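Local coordinates for protein aminotransferase AspB (Helicobacter pylori 26695, PDB 3EZS) that probably acts as a pyridoxal 5'-phosphate-dependent transaminase of the class I and II aminotransferase family, moving amino groups between substrates, at residues S58-S63 with S87-R92; R286-N291 with Y356-L361; K324-N329 with E366-Y371. All blocks are in the same frame, centred on the assembly; numbering follows the deposited sequence. Where two conformers were deposited one is given.

The three contacts illustrate how a probable pyridoxal-phosphate aminotransferase is assembled from a large domain, which in relatives carries the cofactor site, and a smaller C-terminal part. Contact 1 lies at an outermost strand of the seven-stranded sheet, and its segment 87-92 runs on to a bound phosphate ion, in a place consistent with that of the cofactor phosphate in relatives. Contacts 2 and 3 share helix 358-372, the first near its start and the second near its end; their centres are about 20 Å apart, their nearest atoms about 5 Å. Contact 1 stands apart, its centre about 30 Å from that of contact 2 and, across the chain's centre, 42 Å from that of contact 3.

Contact 1 (S58-S63 with S87-R92); sequences SAFEES and STLGSR. With PO4 (phosphate ion), chain C.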
loop_
_atom_site.group_PDB
_atom_site.type_symbol
_atom_site.label_atom_id
_atom_site.label_comp_id
_atom_site.label_asym_id
_atom_site.label_seq_id
_atom_site.Cartn_x
_atom_site.Cartn_y
_atom_site.Cartn_z
ATOM N N SER A 58 4.218 10.213 -1.216
ATOM C CA SER A 58 3.188 9.538 -0.421
ATOM C C SER A 58 1.856 10.301 -0.434
ATOM O O SER A 58 0.791 9.688 -0.322
ATOM C CB SER A 58 3.653 9.271 1.010
ATOM O OG SER A 58 3.897 10.458 1.719
ATOM N N ALA A 59 1.935 11.629 -0.591
ATOM C CA ALA A 59 0.766 12.509 -0.670
ATOM C C ALA A 59 0.121 12.524 -2.059
ATOM O O ALA A 59 -0.949 13.119 -2.233
ATOM C CB ALA A 59 1.162 13.923 -0.294
ATOM N N PHE A 60 0.765 11.885 -3.040
ATOM C CA PHE A 60 0.332 11.902 -4.438
ATOM C C PHE A 60 0.497 13.327 -4.979
ATOM O O PHE A 60 0.683 14.269 -4.224
ATOM C CB PHE A 60 -1.111 11.407 -4.620
ATOM C CG PHE A 60 -1.315 9.955 -4.273
ATOM C CD1 PHE A 60 -1.428 9.551 -2.964
ATOM C CD2 PHE A 60 -1.431 9.002 -5.269
ATOM C CE1 PHE A 60 -1.635 8.230 -2.641
ATOM C CE2 PHE A 60 -1.631 7.668 -4.953
ATOM C CZ PHE A 60 -1.742 7.283 -3.636
ATOM N N GLU A 61 0.422 13.471 -6.291
ATOM C CA GLU A 61 0.620 14.753 -6.937
ATOM C C GLU A 61 -0.471 15.757 -6.606
ATOM O O GLU A 61 -1.636 15.401 -6.496
ATOM C CB GLU A 61 0.712 14.558 -8.460
ATOM C CG GLU A 61 1.969 13.812 -8.908
ATOM C CD GLU A 61 3.232 14.547 -8.482
ATOM O OE1 GLU A 61 3.416 15.698 -8.927
ATOM O OE2 GLU A 61 4.038 13.983 -7.706
ATOM N N GLU A 62 -0.068 17.018 -6.466
ATOM C CA GLU A 62 -0.990 18.117 -6.205
ATOM C C GLU A 62 -2.112 18.187 -7.220
ATOM O O GLU A 62 -3.235 18.524 -6.868
ATOM C CB GLU A 62 -0.247 19.461 -6.235
ATOM C CG GLU A 62 0.521 19.750 -4.967
ATOM C CD GLU A 62 -0.412 19.840 -3.779
ATOM O OE1 GLU A 62 -1.447 20.544 -3.887
ATOM O OE2 GLU A 62 -0.123 19.196 -2.750
ATOM N N SER A 63 -1.793 17.882 -8.481
ATOM C CA SER A 63 -2.773 17.932 -9.549
ATOM C C SER A 63 -3.862 16.884 -9.337
ATOM O O SER A 63 -5.005 17.136 -9.612
ATOM C CB SER A 63 -2.084 17.775 -10.904
ATOM O OG SER A 63 -1.351 16.565 -10.986
ATOM N N SER A 87 -5.285 11.967 -0.719
ATOM C CA SER A 87 -5.319 11.008 -1.836
ATOM C C SER A 87 -4.821 9.660 -1.333
ATOM O O SER A 87 -3.800 9.603 -0.618
ATOM C CB SER A 87 -4.401 11.461 -2.983
ATOM O OG SER A 87 -4.852 12.646 -3.623
ATOM N N THR A 88 -5.507 8.579 -1.710
ATOM C CA THR A 88 -5.150 7.230 -1.254
ATOM C C THR A 88 -5.091 6.202 -2.403
ATOM O O THR A 88 -5.531 6.470 -3.519
ATOM C CB THR A 88 -6.153 6.751 -0.174
ATOM O OG1 THR A 88 -7.435 6.513 -0.768
ATOM C CG2 THR A 88 -6.299 7.789 0.926
ATOM N N LEU A 89 -4.549 5.026 -2.098
ATOM C CA LEU A 89 -4.360 3.967 -3.072
ATOM C C LEU A 89 -5.604 3.079 -3.099
ATOM O O LEU A 89 -5.547 1.900 -2.778
ATOM C CB LEU A 89 -3.100 3.154 -2.708
ATOM C CG LEU A 89 -2.440 2.425 -3.873
ATOM C CD1 LEU A 89 -1.836 3.498 -4.806
ATOM C CD2 LEU A 89 -1.390 1.450 -3.411
ATOM N N GLY A 90 -6.727 3.649 -3.526
ATOM C CA GLY A 90 -8.010 2.957 -3.473
ATOM C C GLY A 90 -8.597 3.148 -2.082
ATOM O O GLY A 90 -8.040 3.882 -1.267
ATOM N N SER A 91 -9.723 2.510 -1.804
ATOM C CA SER A 91 -10.353 2.622 -0.485
ATOM C C SER A 91 -9.986 1.477 0.480
ATOM O O SER A 91 -10.036 1.642 1.703
ATOM C CB SER A 91 -11.879 2.702 -0.641
ATOM O OG SER A 91 -12.403 1.505 -1.199
ATOM N N ARG A 92 -9.623 0.325 -0.065
ATOM C CA ARG A 92 -9.387 -0.854 0.763
ATOM C C ARG A 92 -8.355 -0.616 1.863
ATOM O O ARG A 92 -8.574 -0.933 3.027
ATOM C CB ARG A 92 -8.942 -2.040 -0.099
ATOM C CG ARG A 92 -8.935 -3.336 0.669
ATOM C CD ARG A 92 -8.325 -4.485 -0.090
ATOM N NE ARG A 92 -8.417 -5.691 0.730
ATOM C CZ ARG A 92 -9.474 -6.506 0.784
ATOM N NH1 ARG A 92 -10.560 -6.275 0.043
ATOM N NH2 ARG A 92 -9.448 -7.574 1.589
HETATM P P PO4 C . -11.268 -0.208 -3.930
HETATM O O1 PO4 C . -11.324 1.294 -3.911
HETATM O O2 PO4 C . -10.099 -0.701 -3.146
HETATM O O3 PO4 C . -11.099 -0.679 -5.330
HETATM O O4 PO4 C . -12.509 -0.734 -3.274
HETATM O O HOH W 1 -1.614 10.033 0.816
HETATM O O HOH W 2 -2.842 13.438 -0.312
#
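F60 reaches across to S87, T88 and L89 with its ring, inclined to the backbone it meets. With CG anti to the carbonyl carbon (chi1 -65°), the ring starts beside S87, where CD1 comes within 3.5 Å of S87 CB, and its far end reaches the next two residues. F60 CE1 approaches S87 O at 3.3 Å, while F60 CZ lies 3.7 Å from T88 C. The L89 side chain crosses that of F60 at about a right angle and sets its methyl CD1 in the plane of the ring, at the edge, 4.0 Å from F60 CZ. No direct hydrogen bond joins the segments; two waters bridge them: one donates to both S58 O and S87 O, the other donates to A59 O and accepts from S87 N. F60 thus fastens the loop before helix 62-76 to the end of strand 85-88, an outermost strand of the mixed seven-stranded sheet of this fold type I aminotransferase. Beyond it, L89 centres an inverse gamma turn, and T88 OG1 donates to G90 O at 2.7 Å. Just before helix 92-102, S91 N (2.9 Å) and S91 OG donate to phosphate O1, and R92 N, opening the helix, to O2. S228, S230 and R239 also bind this ion, a setting consistent with the cofactor-phosphate site of relatives. L89 further packs on L89 of the second subunit.

Contact 2 (R286-N291 with Y356-L361); sequences RNIYAN and YDTPLL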
loop_
_atom_site.group_PDB
_atom_site.type_symbol
_atom_site.label_atom_id
_atom_site.label_comp_id
_atom_site.label_asym_id
_atom_site.label_seq_id
_atom_site.Cartn_x
_atom_site.Cartn_y
_atom_site.Cartn_z
ATOM N N ARG A 286 -23.089 4.538 -14.943
ATOM C CA ARG A 286 -24.197 4.663 -13.983
ATOM C C ARG A 286 -25.523 4.314 -14.642
ATOM O O ARG A 286 -26.374 3.672 -14.042
ATOM C CB ARG A 286 -24.301 6.078 -13.423
ATOM C CG ARG A 286 -25.291 6.174 -12.241
ATOM C CD ARG A 286 -25.658 7.600 -11.862
ATOM N NE ARG A 286 -26.398 8.290 -12.931
ATOM C CZ ARG A 286 -27.680 8.065 -13.261
ATOM N NH1 ARG A 286 -28.414 7.155 -12.638
ATOM N NH2 ARG A 286 -28.242 8.746 -14.256
ATOM N N ASN A 287 -25.701 4.769 -15.870
ATOM C CA ASN A 287 -26.921 4.486 -16.576
ATOM C C ASN A 287 -27.160 2.984 -16.756
ATOM O O ASN A 287 -28.284 2.545 -16.676
ATOM C CB ASN A 287 -26.932 5.164 -17.929
ATOM C CG ASN A 287 -28.263 5.059 -18.576
ATOM O OD1 ASN A 287 -28.418 4.341 -19.557
ATOM N ND2 ASN A 287 -29.268 5.695 -17.973
ATOM N N ILE A 288 -26.095 2.217 -16.977
ATOM C CA ILE A 288 -26.211 0.768 -17.119
ATOM C C ILE A 288 -26.651 0.170 -15.783
ATOM O O ILE A 288 -27.570 -0.639 -15.738
ATOM C CB ILE A 288 -24.892 0.096 -17.566
ATOM C CG1 ILE A 288 -24.487 0.532 -18.975
ATOM C CG2 ILE A 288 -25.030 -1.430 -17.581
ATOM C CD1 ILE A 288 -23.065 0.054 -19.340
ATOM N N TYR A 289 -26.009 0.582 -14.697
ATOM C CA TYR A 289 -26.400 0.087 -13.381
ATOM C C TYR A 289 -27.805 0.563 -12.997
ATOM O O TYR A 289 -28.521 -0.154 -12.311
ATOM C CB TYR A 289 -25.403 0.486 -12.297
ATOM C CG TYR A 289 -23.985 -0.008 -12.523
ATOM C CD1 TYR A 289 -23.718 -1.351 -12.723
ATOM C CD2 TYR A 289 -22.912 0.878 -12.502
ATOM C CE1 TYR A 289 -22.409 -1.808 -12.928
ATOM C CE2 TYR A 289 -21.609 0.442 -12.699
ATOM C CZ TYR A 289 -21.364 -0.898 -12.911
ATOM O OH TYR A 289 -20.077 -1.313 -13.094
ATOM N N ALA A 290 -28.189 1.763 -13.444
ATOM C CA ALA A 290 -29.529 2.300 -13.207
ATOM C C ALA A 290 -30.547 1.385 -13.841
ATOM O O ALA A 290 -31.512 0.991 -13.185
ATOM C CB ALA A 290 -29.667 3.699 -13.793
ATOM N N ASN A 291 -30.314 1.047 -15.109
ATOM C CA ASN A 291 -31.194 0.134 -15.858
ATOM C C ASN A 291 -31.194 -1.300 -15.351
ATOM O O ASN A 291 -32.206 -1.998 -15.497
ATOM C CB ASN A 291 -30.879 0.174 -17.350
ATOM C CG ASN A 291 -31.265 1.504 -17.996
ATOM O OD1 ASN A 291 -32.223 2.151 -17.572
ATOM N ND2 ASN A 291 -30.551 1.888 -19.053
ATOM N N TYR A 356 -23.192 -6.625 -15.216
ATOM C CA TYR A 356 -23.158 -6.877 -16.659
ATOM C C TYR A 356 -24.016 -5.856 -17.401
ATOM O O TYR A 356 -24.848 -5.186 -16.798
ATOM C CB TYR A 356 -23.669 -8.276 -16.980
ATOM C CG TYR A 356 -22.819 -9.352 -16.399
ATOM C CD1 TYR A 356 -23.052 -9.813 -15.118
ATOM C CD2 TYR A 356 -21.782 -9.922 -17.123
ATOM C CE1 TYR A 356 -22.293 -10.794 -14.569
ATOM C CE2 TYR A 356 -20.993 -10.906 -16.572
ATOM C CZ TYR A 356 -21.258 -11.342 -15.285
ATOM O OH TYR A 356 -20.495 -12.328 -14.693
ATOM N N ASP A 357 -23.811 -5.745 -18.710
ATOM C CA ASP A 357 -24.644 -4.873 -19.522
ATOM C C ASP A 357 -26.094 -5.388 -19.418
ATOM O O ASP A 357 -26.344 -6.601 -19.432
ATOM C CB ASP A 357 -24.181 -4.845 -20.982
ATOM C CG ASP A 357 -24.760 -3.677 -21.753
ATOM O OD1 ASP A 357 -25.161 -2.648 -21.136
ATOM O OD2 ASP A 357 -24.792 -3.782 -22.993
ATOM N N THR A 358 -27.041 -4.453 -19.335
ATOM C CA THR A 358 -28.444 -4.780 -19.068
ATOM C C THR A 358 -29.077 -5.930 -19.888
ATOM O O THR A 358 -29.733 -6.793 -19.318
ATOM C CB THR A 358 -29.292 -3.520 -19.143
ATOM O OG1 THR A 358 -28.647 -2.470 -18.390
ATOM C CG2 THR A 358 -30.708 -3.799 -18.603
ATOM N N PRO A 359 -28.862 -5.974 -21.209
ATOM C CA PRO A 359 -29.500 -7.062 -21.949
ATOM C C PRO A 359 -29.071 -8.476 -21.532
ATOM O O PRO A 359 -29.854 -9.416 -21.688
ATOM C CB PRO A 359 -29.091 -6.780 -23.403
ATOM C CG PRO A 359 -28.694 -5.336 -23.429
ATOM C CD PRO A 359 -28.081 -5.099 -22.100
ATOM N N LEU A 360 -27.855 -8.624 -21.000
ATOM C CA LEU A 360 -27.342 -9.928 -20.579
ATOM C C LEU A 360 -28.022 -10.450 -19.313
ATOM O O LEU A 360 -27.986 -11.652 -19.052
ATOM C CB LEU A 360 -25.818 -9.885 -20.389
ATOM C CG LEU A 360 -24.995 -9.414 -21.601
ATOM C CD1 LEU A 360 -23.523 -9.105 -21.248
ATOM C CD2 LEU A 360 -25.102 -10.448 -22.728
ATOM N N LEU A 361 -28.666 -9.557 -18.558
ATOM C CA LEU A 361 -29.320 -9.891 -17.297
ATOM C C LEU A 361 -30.770 -10.364 -17.404
ATOM O O LEU A 361 -31.270 -10.985 -16.480
ATOM C CB LEU A 361 -29.306 -8.651 -16.371
ATOM C CG LEU A 361 -27.964 -8.036 -15.967
ATOM C CD1 LEU A 361 -28.174 -6.821 -15.025
ATOM C CD2 LEU A 361 -27.061 -9.079 -15.300
HETATM O O HOH W 3 -28.453 -0.149 -20.118
#
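I288 turns its branched side chain to D357 and to the carbonyl of Y356, and tracing it outward from CB gives most of the contact. At CB the chain divides. CG2, anti to the backbone N, sits 3.8 Å from Y356 O and equally near D357 OD1 and T358 OG1. The other branch, CG1, is anti to the carbonyl carbon (chi1 -65°) and passes the same carboxylate oxygen, and the terminal CD1 ends 3.9 Å from D357 OD1. One oxygen is therefore lined by three carbons of a single isoleucine, with the two side chains crossing at about a right angle. D357 OD1 also accepts a weak bond from T358 N, bent to 125° at the hydrogen, which weakly links the carboxylate to the amide of the following residue.

Helix 280-299 is consistent with the long helix that, in fold type I aminotransferases, leads from the large domain to the smaller C-terminal part; helix 358-372 probably belongs to the latter. The contact sets the loop leading into helix 358-372, and T358 at its start, against the middle of helix 280-299.

T358 completes the meeting. Its OG1 lies 3.4 Å from I288 O and 3.6 Å from N291 CB, while its CG2 approaches N291 O at 3.9 Å. That hydroxyl is hydrogen-bonded to N292 OD1 and accepts from a water, which in turn accepts from N291 ND2. N292 also bonds Y356 O through ND2, so one asparagine side chain holds both the loop and the helix start. F35, from a loop, packs against I288.

Contact 3 (K324-N329 with E366-Y371); sequences KTLYQN and EIIETY
Helices 324-329 and 366-371 run at 126° between their N-to-C directions, their axes 11.0 Å apart at closest approach, with L326 and I368 nearest at the backbone. Leucine against isoleucine makes the buried part. L326 CG is anti to the backbone N (chi1 -169°), and from there, in the conformer given, CD2 meets I368 CG1 at 3.7 Å, the two side chains crossing at about a right angle. The other methyl, L326 CD1, turns to the ring of Y371, 4.1 Å from its CD1 atom.

Y371 carries the remainder, its ring lying across three residues of the opposite helix. T325 CG2 touches the other flank, 4.0 Å from Y371 CE2. Further out, N329 meets the phenol end: N329 CB stands 3.2 Å from Y371 OH. The amide of N329 lies nearly parallel to the ring, the planes 19° apart, with ND2 3.8 Å from Y371 CE2. The hydroxyl itself is hydrogen-bonded to E330, just past N329, which anchors the far end of the ring to the same helix. Within its own helix, I367 O lies in the plane of the ring at its edge. F322, one turn before L326 in helix 319-330, packs on both I368 and Y371.

The two helices pack through mainly apolar side chains, each of them following a strand of the three-stranded antiparallel sheet in the sequence, consistent with the small alpha/beta domain of fold type I aminotransferases.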
loop_
_atom_site.group_PDB
_atom_site.type_symbol
_atom_site.label_atom_id
_atom_site.label_comp_id
_atom_site.label_asym_id
_atom_site.label_seq_id
_atom_site.Cartn_x
_atom_site.Cartn_y
_atom_site.Cartn_z
ATOM N N LYS A 324 -27.053 -23.344 -4.156
ATOM C CA LYS A 324 -26.737 -24.700 -4.622
ATOM C C LYS A 324 -27.670 -25.139 -5.718
ATOM O O LYS A 324 -27.217 -25.623 -6.745
ATOM C CB LYS A 324 -26.771 -25.727 -3.463
ATOM C CG LYS A 324 -25.426 -25.958 -2.757
ATOM C CD LYS A 324 -25.542 -26.378 -1.273
ATOM C CE LYS A 324 -26.509 -27.509 -0.975
ATOM N NZ LYS A 324 -26.744 -27.662 0.503
ATOM N N THR A 325 -28.970 -24.987 -5.474
ATOM C CA THR A 325 -30.001 -25.348 -6.444
ATOM C C THR A 325 -29.851 -24.584 -7.757
ATOM O O THR A 325 -29.902 -25.188 -8.839
ATOM C CB THR A 325 -31.436 -25.094 -5.888
ATOM O OG1 THR A 325 -31.606 -25.844 -4.688
ATOM C CG2 THR A 325 -32.513 -25.541 -6.899
ATOM N N LEU A 326 -29.658 -23.269 -7.669
ATOM C CA LEU A 326 -29.540 -22.454 -8.869
ATOM C C LEU A 326 -28.287 -22.821 -9.690
ATOM O O LEU A 326 -28.336 -22.883 -10.913
ATOM C CB LEU A 326 -29.548 -20.970 -8.483
ATOM C CG LEU A 326 -29.696 -19.938 -9.597
ATOM C CD1 LEU A 326 -31.045 -20.018 -10.271
ATOM C CD2 LEU A 326 -29.477 -18.557 -9.021
ATOM N N TYR A 327 -27.178 -23.063 -9.010
ATOM C CA TYR A 327 -25.944 -23.410 -9.691
ATOM C C TYR A 327 -26.021 -24.797 -10.330
ATOM O O TYR A 327 -25.598 -24.995 -11.472
ATOM C CB TYR A 327 -24.787 -23.347 -8.715
ATOM C CG TYR A 327 -23.450 -23.590 -9.346
ATOM C CD1 TYR A 327 -22.922 -22.678 -10.259
ATOM C CD2 TYR A 327 -22.678 -24.692 -8.994
ATOM C CE1 TYR A 327 -21.678 -22.883 -10.841
ATOM C CE2 TYR A 327 -21.431 -24.904 -9.569
ATOM C CZ TYR A 327 -20.933 -23.990 -10.483
ATOM O OH TYR A 327 -19.698 -24.184 -11.049
ATOM N N GLN A 328 -26.537 -25.756 -9.575
ATOM C CA GLN A 328 -26.721 -27.119 -10.041
ATOM C C GLN A 328 -27.568 -27.188 -11.305
ATOM O O GLN A 328 -27.193 -27.827 -12.274
ATOM C CB GLN A 328 -27.414 -27.898 -8.917
ATOM C CG GLN A 328 -27.942 -29.282 -9.213
ATOM C CD GLN A 328 -26.864 -30.287 -9.455
ATOM O OE1 GLN A 328 -26.648 -31.172 -8.626
ATOM N NE2 GLN A 328 -26.153 -30.155 -10.581
ATOM N N ASN A 329 -28.712 -26.522 -11.275
ATOM C CA ASN A 329 -29.666 -26.545 -12.364
ATOM C C ASN A 329 -29.485 -25.529 -13.499
ATOM O O ASN A 329 -29.806 -25.834 -14.651
ATOM C CB ASN A 329 -31.065 -26.343 -11.796
ATOM C CG ASN A 329 -31.508 -27.486 -10.907
ATOM O OD1 ASN A 329 -31.436 -28.642 -11.285
ATOM N ND2 ASN A 329 -32.019 -27.152 -9.743
ATOM N N GLU A 366 -34.843 -13.547 -14.798
ATOM C CA GLU A 366 -36.158 -14.201 -14.900
ATOM C C GLU A 366 -36.119 -15.640 -14.367
ATOM O O GLU A 366 -37.041 -16.094 -13.665
ATOM C CB GLU A 366 -36.658 -14.189 -16.344
ATOM C CG GLU A 366 -37.089 -12.788 -16.777
ATOM C CD GLU A 366 -37.589 -12.689 -18.227
ATOM O OE1 GLU A 366 -37.445 -13.660 -19.021
ATOM O OE2 GLU A 366 -38.144 -11.610 -18.556
ATOM N N ILE A 367 -35.037 -16.337 -14.710
ATOM C CA ILE A 367 -34.828 -17.705 -14.283
ATOM C C ILE A 367 -34.774 -17.755 -12.759
ATOM O O ILE A 367 -35.464 -18.561 -12.123
ATOM C CB ILE A 367 -33.537 -18.277 -14.898
ATOM C CG1 ILE A 367 -33.721 -18.488 -16.401
ATOM C CG2 ILE A 367 -33.198 -19.618 -14.287
ATOM C CD1 ILE A 367 -32.438 -18.861 -17.152
ATOM N N ILE A 368 -33.969 -16.870 -12.182
ATOM C CA ILE A 368 -33.859 -16.778 -10.741
ATOM C C ILE A 368 -35.246 -16.632 -10.109
ATOM O O ILE A 368 -35.571 -17.353 -9.162
ATOM C CB ILE A 368 -32.942 -15.611 -10.327
ATOM C CG1 ILE A 368 -31.479 -15.955 -10.640
ATOM C CG2 ILE A 368 -33.082 -15.290 -8.798
ATOM C CD1 ILE A 368 -30.447 -14.764 -10.441
ATOM N N GLU A 369 -36.068 -15.724 -10.652
ATOM C CA GLU A 369 -37.407 -15.486 -10.118
ATOM C C GLU A 369 -38.274 -16.741 -10.170
ATOM O O GLU A 369 -38.995 -17.008 -9.210
ATOM C CB GLU A 369 -38.085 -14.289 -10.812
ATOM C CG GLU A 369 -39.531 -13.945 -10.321
ATOM C CD GLU A 369 -39.616 -13.441 -8.868
ATOM O OE1 GLU A 369 -38.600 -13.414 -8.155
ATOM O OE2 GLU A 369 -40.718 -13.048 -8.429
ATOM N N THR A 370 -38.190 -17.526 -11.253
ATOM C CA THR A 370 -38.959 -18.775 -11.341
ATOM C C THR A 370 -38.607 -19.746 -10.197
ATOM O O THR A 370 -39.464 -20.471 -9.735
ATOM C CB THR A 370 -38.787 -19.523 -12.696
ATOM O OG1 THR A 370 -37.429 -19.950 -12.844
ATOM C CG2 THR A 370 -39.193 -18.646 -13.911
ATOM N N TYR A 371 -37.358 -19.764 -9.735
ATOM C CA TYR A 371 -36.978 -20.662 -8.615
ATOM C C TYR A 371 -37.445 -20.159 -7.252
ATOM O O TYR A 371 -37.606 -20.932 -6.306
ATOM C CB TYR A 371 -35.459 -20.885 -8.573
ATOM C CG TYR A 371 -34.991 -21.901 -9.583
ATOM C CD1 TYR A 371 -34.783 -21.549 -10.898
ATOM C CD2 TYR A 371 -34.780 -23.226 -9.213
ATOM C CE1 TYR A 371 -34.364 -22.495 -11.839
ATOM C CE2 TYR A 371 -34.361 -24.172 -10.131
ATOM C CZ TYR A 371 -34.158 -23.801 -11.442
ATOM O OH TYR A 371 -33.747 -24.732 -12.349
#